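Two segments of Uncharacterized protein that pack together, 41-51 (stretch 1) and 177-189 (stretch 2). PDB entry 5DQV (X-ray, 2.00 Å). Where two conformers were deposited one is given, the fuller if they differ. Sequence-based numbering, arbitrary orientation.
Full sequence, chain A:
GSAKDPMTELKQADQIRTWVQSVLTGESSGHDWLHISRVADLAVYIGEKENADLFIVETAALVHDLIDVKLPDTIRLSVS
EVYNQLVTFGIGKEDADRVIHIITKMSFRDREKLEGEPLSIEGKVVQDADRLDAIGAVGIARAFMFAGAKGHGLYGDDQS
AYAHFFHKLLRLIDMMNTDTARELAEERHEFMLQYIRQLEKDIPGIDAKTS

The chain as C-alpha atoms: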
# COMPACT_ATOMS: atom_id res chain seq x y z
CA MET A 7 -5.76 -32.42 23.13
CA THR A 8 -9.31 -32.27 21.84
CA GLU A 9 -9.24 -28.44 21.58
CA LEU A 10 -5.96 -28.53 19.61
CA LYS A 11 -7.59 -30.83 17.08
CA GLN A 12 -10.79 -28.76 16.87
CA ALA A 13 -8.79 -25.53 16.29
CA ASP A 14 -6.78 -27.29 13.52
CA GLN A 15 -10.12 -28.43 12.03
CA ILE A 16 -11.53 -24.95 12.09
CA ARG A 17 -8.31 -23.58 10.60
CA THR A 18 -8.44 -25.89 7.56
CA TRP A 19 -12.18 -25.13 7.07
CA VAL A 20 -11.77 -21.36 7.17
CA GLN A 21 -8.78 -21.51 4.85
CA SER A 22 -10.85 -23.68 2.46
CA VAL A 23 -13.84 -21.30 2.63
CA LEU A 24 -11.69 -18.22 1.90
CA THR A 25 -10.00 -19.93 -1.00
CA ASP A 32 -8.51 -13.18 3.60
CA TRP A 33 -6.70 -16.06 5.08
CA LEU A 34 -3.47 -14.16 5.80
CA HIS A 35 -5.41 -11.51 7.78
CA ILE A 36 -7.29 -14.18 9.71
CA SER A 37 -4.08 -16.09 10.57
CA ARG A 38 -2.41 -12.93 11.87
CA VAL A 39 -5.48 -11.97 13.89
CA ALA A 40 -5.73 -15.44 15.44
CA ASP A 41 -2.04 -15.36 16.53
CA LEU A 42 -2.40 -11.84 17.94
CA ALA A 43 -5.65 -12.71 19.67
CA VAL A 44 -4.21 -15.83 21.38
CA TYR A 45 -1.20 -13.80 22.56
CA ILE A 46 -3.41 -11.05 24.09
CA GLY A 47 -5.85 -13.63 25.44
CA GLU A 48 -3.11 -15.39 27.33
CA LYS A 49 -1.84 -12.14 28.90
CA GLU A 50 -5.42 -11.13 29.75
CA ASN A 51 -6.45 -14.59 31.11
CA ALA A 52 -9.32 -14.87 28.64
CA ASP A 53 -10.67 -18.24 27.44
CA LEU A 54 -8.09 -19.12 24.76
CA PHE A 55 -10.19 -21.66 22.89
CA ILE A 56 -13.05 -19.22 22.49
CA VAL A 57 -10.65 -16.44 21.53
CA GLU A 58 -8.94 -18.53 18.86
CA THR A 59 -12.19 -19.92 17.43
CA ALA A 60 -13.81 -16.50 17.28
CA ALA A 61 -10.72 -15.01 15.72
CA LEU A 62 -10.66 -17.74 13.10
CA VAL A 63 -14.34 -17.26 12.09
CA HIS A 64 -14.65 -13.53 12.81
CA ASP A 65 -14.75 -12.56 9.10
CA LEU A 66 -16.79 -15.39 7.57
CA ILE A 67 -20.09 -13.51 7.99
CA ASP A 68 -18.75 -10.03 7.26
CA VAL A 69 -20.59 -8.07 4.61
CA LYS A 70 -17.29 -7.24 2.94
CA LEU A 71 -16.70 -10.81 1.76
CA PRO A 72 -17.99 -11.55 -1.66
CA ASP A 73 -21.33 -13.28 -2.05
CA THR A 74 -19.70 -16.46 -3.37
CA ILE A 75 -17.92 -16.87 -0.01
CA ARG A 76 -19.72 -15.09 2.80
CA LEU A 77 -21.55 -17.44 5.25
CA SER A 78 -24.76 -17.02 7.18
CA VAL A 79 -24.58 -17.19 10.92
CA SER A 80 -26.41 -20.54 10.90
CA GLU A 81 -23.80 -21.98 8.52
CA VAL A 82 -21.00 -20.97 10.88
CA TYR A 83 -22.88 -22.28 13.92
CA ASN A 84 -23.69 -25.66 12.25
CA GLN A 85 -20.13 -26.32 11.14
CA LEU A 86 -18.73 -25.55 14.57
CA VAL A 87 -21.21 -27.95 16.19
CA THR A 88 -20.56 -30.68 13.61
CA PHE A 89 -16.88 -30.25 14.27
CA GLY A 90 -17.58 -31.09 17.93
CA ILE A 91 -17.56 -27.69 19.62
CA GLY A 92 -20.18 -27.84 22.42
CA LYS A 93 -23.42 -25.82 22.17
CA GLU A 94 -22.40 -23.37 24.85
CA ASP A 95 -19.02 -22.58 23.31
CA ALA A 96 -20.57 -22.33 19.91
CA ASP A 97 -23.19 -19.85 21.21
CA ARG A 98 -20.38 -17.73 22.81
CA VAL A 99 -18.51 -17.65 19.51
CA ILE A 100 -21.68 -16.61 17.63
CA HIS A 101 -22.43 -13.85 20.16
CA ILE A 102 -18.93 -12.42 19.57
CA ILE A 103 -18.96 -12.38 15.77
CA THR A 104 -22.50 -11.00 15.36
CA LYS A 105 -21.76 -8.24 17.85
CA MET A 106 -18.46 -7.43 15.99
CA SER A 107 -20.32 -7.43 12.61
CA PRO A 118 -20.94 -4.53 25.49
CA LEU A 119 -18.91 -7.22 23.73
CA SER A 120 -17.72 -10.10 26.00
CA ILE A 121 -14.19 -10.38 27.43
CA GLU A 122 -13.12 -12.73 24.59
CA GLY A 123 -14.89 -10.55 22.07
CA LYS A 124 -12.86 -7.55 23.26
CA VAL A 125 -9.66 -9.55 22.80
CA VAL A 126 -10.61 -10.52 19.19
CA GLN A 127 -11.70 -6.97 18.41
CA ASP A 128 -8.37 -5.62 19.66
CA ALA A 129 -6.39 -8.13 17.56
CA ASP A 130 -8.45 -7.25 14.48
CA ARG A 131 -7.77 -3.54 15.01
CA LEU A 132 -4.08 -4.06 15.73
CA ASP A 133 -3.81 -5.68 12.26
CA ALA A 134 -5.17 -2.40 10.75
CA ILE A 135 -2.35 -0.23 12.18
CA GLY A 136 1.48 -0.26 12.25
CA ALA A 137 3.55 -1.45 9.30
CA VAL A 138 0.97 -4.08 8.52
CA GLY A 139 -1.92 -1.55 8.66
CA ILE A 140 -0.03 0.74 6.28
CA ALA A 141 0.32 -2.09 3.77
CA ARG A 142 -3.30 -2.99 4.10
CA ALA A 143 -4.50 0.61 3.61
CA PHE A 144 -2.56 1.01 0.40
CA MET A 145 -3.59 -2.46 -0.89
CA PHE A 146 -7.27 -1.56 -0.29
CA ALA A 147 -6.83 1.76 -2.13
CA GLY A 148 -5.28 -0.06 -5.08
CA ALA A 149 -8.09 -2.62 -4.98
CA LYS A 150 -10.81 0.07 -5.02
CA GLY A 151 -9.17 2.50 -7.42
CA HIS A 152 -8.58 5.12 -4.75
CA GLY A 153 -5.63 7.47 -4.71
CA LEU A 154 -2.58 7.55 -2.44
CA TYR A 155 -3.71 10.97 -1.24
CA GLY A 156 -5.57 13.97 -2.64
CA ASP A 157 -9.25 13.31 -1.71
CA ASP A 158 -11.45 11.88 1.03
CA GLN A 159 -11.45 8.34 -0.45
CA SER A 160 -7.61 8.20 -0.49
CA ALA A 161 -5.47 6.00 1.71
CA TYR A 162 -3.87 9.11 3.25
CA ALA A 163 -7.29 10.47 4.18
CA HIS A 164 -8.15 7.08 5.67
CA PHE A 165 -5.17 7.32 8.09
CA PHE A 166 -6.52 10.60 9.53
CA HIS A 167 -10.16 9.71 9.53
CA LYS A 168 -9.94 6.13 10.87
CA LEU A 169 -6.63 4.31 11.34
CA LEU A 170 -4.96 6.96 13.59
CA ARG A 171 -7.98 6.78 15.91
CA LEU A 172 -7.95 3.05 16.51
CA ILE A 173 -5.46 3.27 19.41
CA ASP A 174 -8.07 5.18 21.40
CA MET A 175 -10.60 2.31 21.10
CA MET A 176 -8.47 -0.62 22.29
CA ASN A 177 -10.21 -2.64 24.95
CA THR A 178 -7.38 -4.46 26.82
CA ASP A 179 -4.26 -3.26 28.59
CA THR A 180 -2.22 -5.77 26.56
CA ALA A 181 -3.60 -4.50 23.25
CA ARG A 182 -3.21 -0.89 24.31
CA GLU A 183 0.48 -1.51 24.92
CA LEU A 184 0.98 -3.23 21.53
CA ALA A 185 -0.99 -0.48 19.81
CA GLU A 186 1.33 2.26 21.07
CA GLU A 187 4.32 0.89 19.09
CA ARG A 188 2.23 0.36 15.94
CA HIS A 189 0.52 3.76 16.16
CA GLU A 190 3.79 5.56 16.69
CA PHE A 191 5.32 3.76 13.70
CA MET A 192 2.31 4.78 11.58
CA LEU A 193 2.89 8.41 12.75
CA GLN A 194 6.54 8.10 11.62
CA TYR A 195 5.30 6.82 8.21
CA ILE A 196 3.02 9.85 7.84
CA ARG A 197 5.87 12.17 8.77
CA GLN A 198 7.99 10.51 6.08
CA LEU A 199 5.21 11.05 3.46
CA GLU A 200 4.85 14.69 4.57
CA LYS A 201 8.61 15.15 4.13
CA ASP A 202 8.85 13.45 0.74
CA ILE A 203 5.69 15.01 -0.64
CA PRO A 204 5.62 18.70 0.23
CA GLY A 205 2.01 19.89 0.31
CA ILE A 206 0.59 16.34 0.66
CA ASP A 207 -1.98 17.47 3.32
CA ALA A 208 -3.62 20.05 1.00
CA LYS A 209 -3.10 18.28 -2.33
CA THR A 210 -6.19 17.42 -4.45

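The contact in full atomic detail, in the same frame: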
# COMPACT_ATOMS: atom_id res chain seq x y z
N ASP A 41 -3.28 -15.34 15.73
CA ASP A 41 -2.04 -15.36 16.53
C ASP A 41 -2.00 -14.20 17.53
O ASP A 41 -1.65 -14.36 18.70
CB ASP A 41 -0.77 -15.27 15.63
CG ASP A 41 -0.55 -16.49 14.84
OD1 ASP A 41 -1.25 -17.50 15.08
OD2 ASP A 41 0.32 -16.43 13.95
N LEU A 42 -2.38 -13.03 17.07
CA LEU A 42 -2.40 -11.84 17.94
C LEU A 42 -3.43 -12.02 19.06
O LEU A 42 -3.18 -11.71 20.21
CB LEU A 42 -2.76 -10.61 17.09
CG LEU A 42 -2.01 -9.29 17.05
CD1 LEU A 42 -0.55 -9.32 17.59
CD2 LEU A 42 -2.10 -8.80 15.57
N ALA A 43 -4.62 -12.50 18.70
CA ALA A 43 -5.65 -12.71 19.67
C ALA A 43 -5.26 -13.72 20.78
O ALA A 43 -5.56 -13.51 21.96
CB ALA A 43 -6.97 -13.09 18.98
N VAL A 44 -4.59 -14.80 20.41
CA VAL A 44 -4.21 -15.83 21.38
C VAL A 44 -3.15 -15.24 22.31
O VAL A 44 -3.19 -15.46 23.56
CB VAL A 44 -3.75 -17.18 20.67
CG1 VAL A 44 -2.95 -18.09 21.64
CG2 VAL A 44 -5.02 -17.91 20.06
N TYR A 45 -2.24 -14.45 21.75
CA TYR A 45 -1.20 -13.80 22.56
C TYR A 45 -1.80 -12.85 23.63
O TYR A 45 -1.53 -12.95 24.83
CB TYR A 45 -0.20 -13.05 21.67
CG TYR A 45 0.73 -12.20 22.49
CD1 TYR A 45 1.89 -12.76 23.05
CD2 TYR A 45 0.48 -10.86 22.73
CE1 TYR A 45 2.76 -12.02 23.82
CE2 TYR A 45 1.36 -10.10 23.51
CZ TYR A 45 2.49 -10.70 24.05
OH TYR A 45 3.38 -9.99 24.82
N ILE A 46 -2.67 -11.97 23.19
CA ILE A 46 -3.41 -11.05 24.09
C ILE A 46 -4.28 -11.79 25.12
O ILE A 46 -4.28 -11.47 26.30
CB ILE A 46 -4.27 -10.13 23.26
CG1 ILE A 46 -3.39 -9.18 22.43
CG2 ILE A 46 -5.21 -9.28 24.16
CD1 ILE A 46 -4.15 -8.48 21.33
N GLY A 47 -5.01 -12.79 24.65
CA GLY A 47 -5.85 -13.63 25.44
C GLY A 47 -5.12 -14.30 26.57
O GLY A 47 -5.62 -14.34 27.71
N GLU A 48 -3.91 -14.77 26.29
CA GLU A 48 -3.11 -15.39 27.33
C GLU A 48 -2.66 -14.38 28.39
O GLU A 48 -2.80 -14.63 29.59
CB GLU A 48 -1.94 -16.20 26.73
CG GLU A 48 -1.17 -17.01 27.82
CD GLU A 48 -0.07 -16.23 28.55
OE1 GLU A 48 0.42 -15.22 27.98
OE2 GLU A 48 0.36 -16.63 29.68
N LYS A 49 -2.20 -13.21 27.97
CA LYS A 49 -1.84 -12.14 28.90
C LYS A 49 -3.03 -11.67 29.72
O LYS A 49 -2.87 -11.30 30.89
CB LYS A 49 -1.25 -10.93 28.16
CG LYS A 49 0.07 -11.22 27.38
CD LYS A 49 1.19 -11.45 28.31
CE LYS A 49 2.49 -11.55 27.58
NZ LYS A 49 3.52 -11.99 28.54
N GLU A 50 -4.21 -11.68 29.11
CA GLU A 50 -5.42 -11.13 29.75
C GLU A 50 -6.22 -12.19 30.52
O GLU A 50 -7.23 -11.88 31.12
CB GLU A 50 -6.29 -10.46 28.68
CG GLU A 50 -5.64 -9.20 28.08
CD GLU A 50 -5.69 -8.02 28.99
OE1 GLU A 50 -6.71 -7.85 29.74
OE2 GLU A 50 -4.71 -7.25 29.01
N ASN A 51 -5.76 -13.45 30.49
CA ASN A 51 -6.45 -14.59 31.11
C ASN A 51 -7.86 -14.79 30.59
O ASN A 51 -8.77 -15.06 31.38
CB ASN A 51 -6.53 -14.43 32.64
CG ASN A 51 -5.21 -14.65 33.32
OD1 ASN A 51 -4.60 -13.72 33.82
ND2 ASN A 51 -4.78 -15.90 33.35
N ASN A 177 -9.58 -2.16 23.77
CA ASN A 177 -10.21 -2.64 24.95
C ASN A 177 -9.23 -3.06 26.09
O ASN A 177 -9.45 -2.72 27.25
CB ASN A 177 -11.11 -3.83 24.60
CG ASN A 177 -12.23 -3.44 23.64
OD1 ASN A 177 -13.16 -2.67 24.01
ND2 ASN A 177 -12.21 -4.04 22.43
N THR A 178 -8.20 -3.82 25.77
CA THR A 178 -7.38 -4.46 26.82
C THR A 178 -6.10 -3.68 27.04
O THR A 178 -5.61 -2.99 26.12
CB THR A 178 -7.05 -5.94 26.46
OG1 THR A 178 -6.28 -5.99 25.25
CG2 THR A 178 -8.34 -6.75 26.24
N ASP A 179 -5.56 -3.80 28.26
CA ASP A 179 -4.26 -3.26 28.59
C ASP A 179 -3.18 -3.83 27.67
O ASP A 179 -2.34 -3.06 27.18
CB ASP A 179 -3.93 -3.57 30.06
CG ASP A 179 -4.78 -2.75 31.05
OD1 ASP A 179 -5.41 -1.76 30.60
OD2 ASP A 179 -4.82 -3.12 32.25
N THR A 180 -3.22 -5.14 27.40
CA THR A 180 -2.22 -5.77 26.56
C THR A 180 -2.24 -5.17 25.15
O THR A 180 -1.21 -4.79 24.59
CB THR A 180 -2.39 -7.30 26.49
OG1 THR A 180 -2.31 -7.82 27.82
CG2 THR A 180 -1.26 -7.93 25.62
N ALA A 181 -3.43 -5.09 24.58
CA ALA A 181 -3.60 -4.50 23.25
C ALA A 181 -3.20 -3.03 23.21
O ALA A 181 -2.60 -2.57 22.23
CB ALA A 181 -5.06 -4.66 22.74
N ARG A 182 -3.54 -2.29 24.27
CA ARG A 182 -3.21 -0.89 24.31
C ARG A 182 -1.68 -0.70 24.23
O ARG A 182 -1.17 0.17 23.52
CB ARG A 182 -3.77 -0.22 25.57
CG ARG A 182 -4.16 1.18 25.36
CD ARG A 182 -4.94 1.77 26.53
NE ARG A 182 -6.33 1.29 26.51
CZ ARG A 182 -6.90 0.50 27.40
NH1 ARG A 182 -6.23 0.06 28.46
NH2 ARG A 182 -8.17 0.15 27.24
N GLU A 183 -0.97 -1.56 24.93
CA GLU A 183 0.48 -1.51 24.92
C GLU A 183 1.02 -1.81 23.52
O GLU A 183 1.86 -1.06 23.02
CB GLU A 183 1.02 -2.51 25.93
CG GLU A 183 2.44 -2.30 26.26
CD GLU A 183 2.86 -3.13 27.45
OE1 GLU A 183 2.02 -3.46 28.31
OE2 GLU A 183 4.07 -3.45 27.52
N LEU A 184 0.51 -2.86 22.88
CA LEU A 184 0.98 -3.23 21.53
C LEU A 184 0.63 -2.16 20.51
O LEU A 184 1.39 -1.88 19.59
CB LEU A 184 0.35 -4.55 21.07
CG LEU A 184 0.76 -5.84 21.76
CD1 LEU A 184 -0.11 -7.02 21.25
CD2 LEU A 184 2.26 -6.17 21.53
N ALA A 185 -0.52 -1.52 20.71
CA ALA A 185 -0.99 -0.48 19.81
C ALA A 185 -0.11 0.75 19.84
O ALA A 185 0.07 1.41 18.80
CB ALA A 185 -2.40 -0.10 20.12
N GLU A 186 0.48 1.06 20.99
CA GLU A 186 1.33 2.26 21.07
C GLU A 186 2.48 2.20 20.09
O GLU A 186 2.73 3.18 19.42
CB GLU A 186 1.88 2.49 22.49
CG GLU A 186 0.85 2.99 23.47
CD GLU A 186 0.56 4.48 23.36
OE1 GLU A 186 1.45 5.26 22.96
OE2 GLU A 186 -0.59 4.87 23.72
N GLU A 187 3.20 1.06 20.01
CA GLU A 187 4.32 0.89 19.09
C GLU A 187 3.85 1.07 17.63
O GLU A 187 4.44 1.76 16.82
CB GLU A 187 4.91 -0.53 19.17
CG GLU A 187 5.07 -1.18 20.55
CD GLU A 187 5.54 -2.63 20.42
OE1 GLU A 187 6.25 -2.92 19.44
OE2 GLU A 187 5.21 -3.48 21.28
N ARG A 188 2.76 0.38 17.30
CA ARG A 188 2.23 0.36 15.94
C ARG A 188 1.73 1.73 15.49
O ARG A 188 1.99 2.16 14.38
CB ARG A 188 1.12 -0.71 15.80
CG ARG A 188 1.65 -2.13 15.88
CD ARG A 188 0.52 -3.10 15.47
NE ARG A 188 0.98 -4.44 15.63
CZ ARG A 188 0.63 -5.47 14.86
NH1 ARG A 188 -0.21 -5.33 13.82
NH2 ARG A 188 1.19 -6.61 15.10
N HIS A 189 1.04 2.40 16.38
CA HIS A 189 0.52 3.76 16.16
C HIS A 189 1.65 4.73 15.97
O HIS A 189 1.63 5.50 15.04
CB HIS A 189 -0.30 4.17 17.34
CG HIS A 189 -0.85 5.56 17.26
ND1 HIS A 189 -1.96 5.87 16.51
CD2 HIS A 189 -0.44 6.71 17.83
CE1 HIS A 189 -2.24 7.15 16.66
NE2 HIS A 189 -1.33 7.69 17.45
O HOH W 1 -7.24 -5.31 30.28

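The strongest polar link between the two segments is made by the carboxylate of Glu-50 at the first turn of the helix that begins at Asp-179. Glu-50 OE2 accepts two hydrogen bonds from one residue: Thr-180 OG1 donates at 2.7 Å, and Thr-180 N donates to the same OE2 at 3.0 Å with an N-H...acceptor angle of 153°. The amide is available because the opening residues of a helix have no preceding turn to supply carbonyl acceptors. The other carboxylate oxygen acts through water 1, which donates to Glu-50 OE1 at 2.7 Å and accepts from Asp-179 N at 3.0 Å. Two consecutive amides at the helix start are thus satisfied by one side chain, the first of them through solvent. Direct contact with that first amide is looser, Glu-50 OE2 lying 3.6 Å from Asp-179 N.

The next free amide is served from within the segment. Thr-178, at the N-cap position with chi1 in the p well, accepts from Ala-181 N through OG1 at 3.1 Å and 155°. The same turn is braced by a salt bridge between Arg-182 NH1 and Asp-179 OD1 at 2.9 Å; a weak hydrogen bond from Arg-182 NH2 to Asn-177 O, 3.1 Å at 121°, accompanies it.

Thr-180 also anchors the packing. Its CA-to-CB bond points toward the opposing helix, and its side chain sits as a knob among Tyr-45, Ile-46, Lys-49 and Glu-50. The methyl carbon Thr-180 CG2 lies 4.0 Å from both Tyr-45 CE2 and Ile-46 CG1, while Thr-180 OG1 comes within 3.3 Å of Lys-49 CB. The closest CA pair in the register, Ile-46 CA to Thr-180 CA at 5.9 Å, falls at this knob. Lys-49 contributes the base of its side chain, since its end leads away.

Beyond the knob the packing is largely apolar. Ile-46 CD1 is 4.2 Å from Ala-181 CB, and Ile-46 CG1 is 4.1 Å from Leu-184 CD1; Ile-46 CG2 also lies 3.6 Å from the hydroxyl oxygen Thr-178 OG1, a van der Waals approach. The same leucine methyl, Leu-184 CD1, meets Tyr-45 CE2 at 4.1 Å and Leu-42 CD1 at 4.3 Å, so one carbon touches three residues of the first helix. Farther along, Leu-42 CD2 approaches Arg-188 NH2 at 4.0 Å, a van der Waals contact with the guanidinium.

The helix axes come within 9.5 Å, and their directions differ by 128°. The contact buries 435 Å² in total, joining touching residues at least 128 positions apart in sequence.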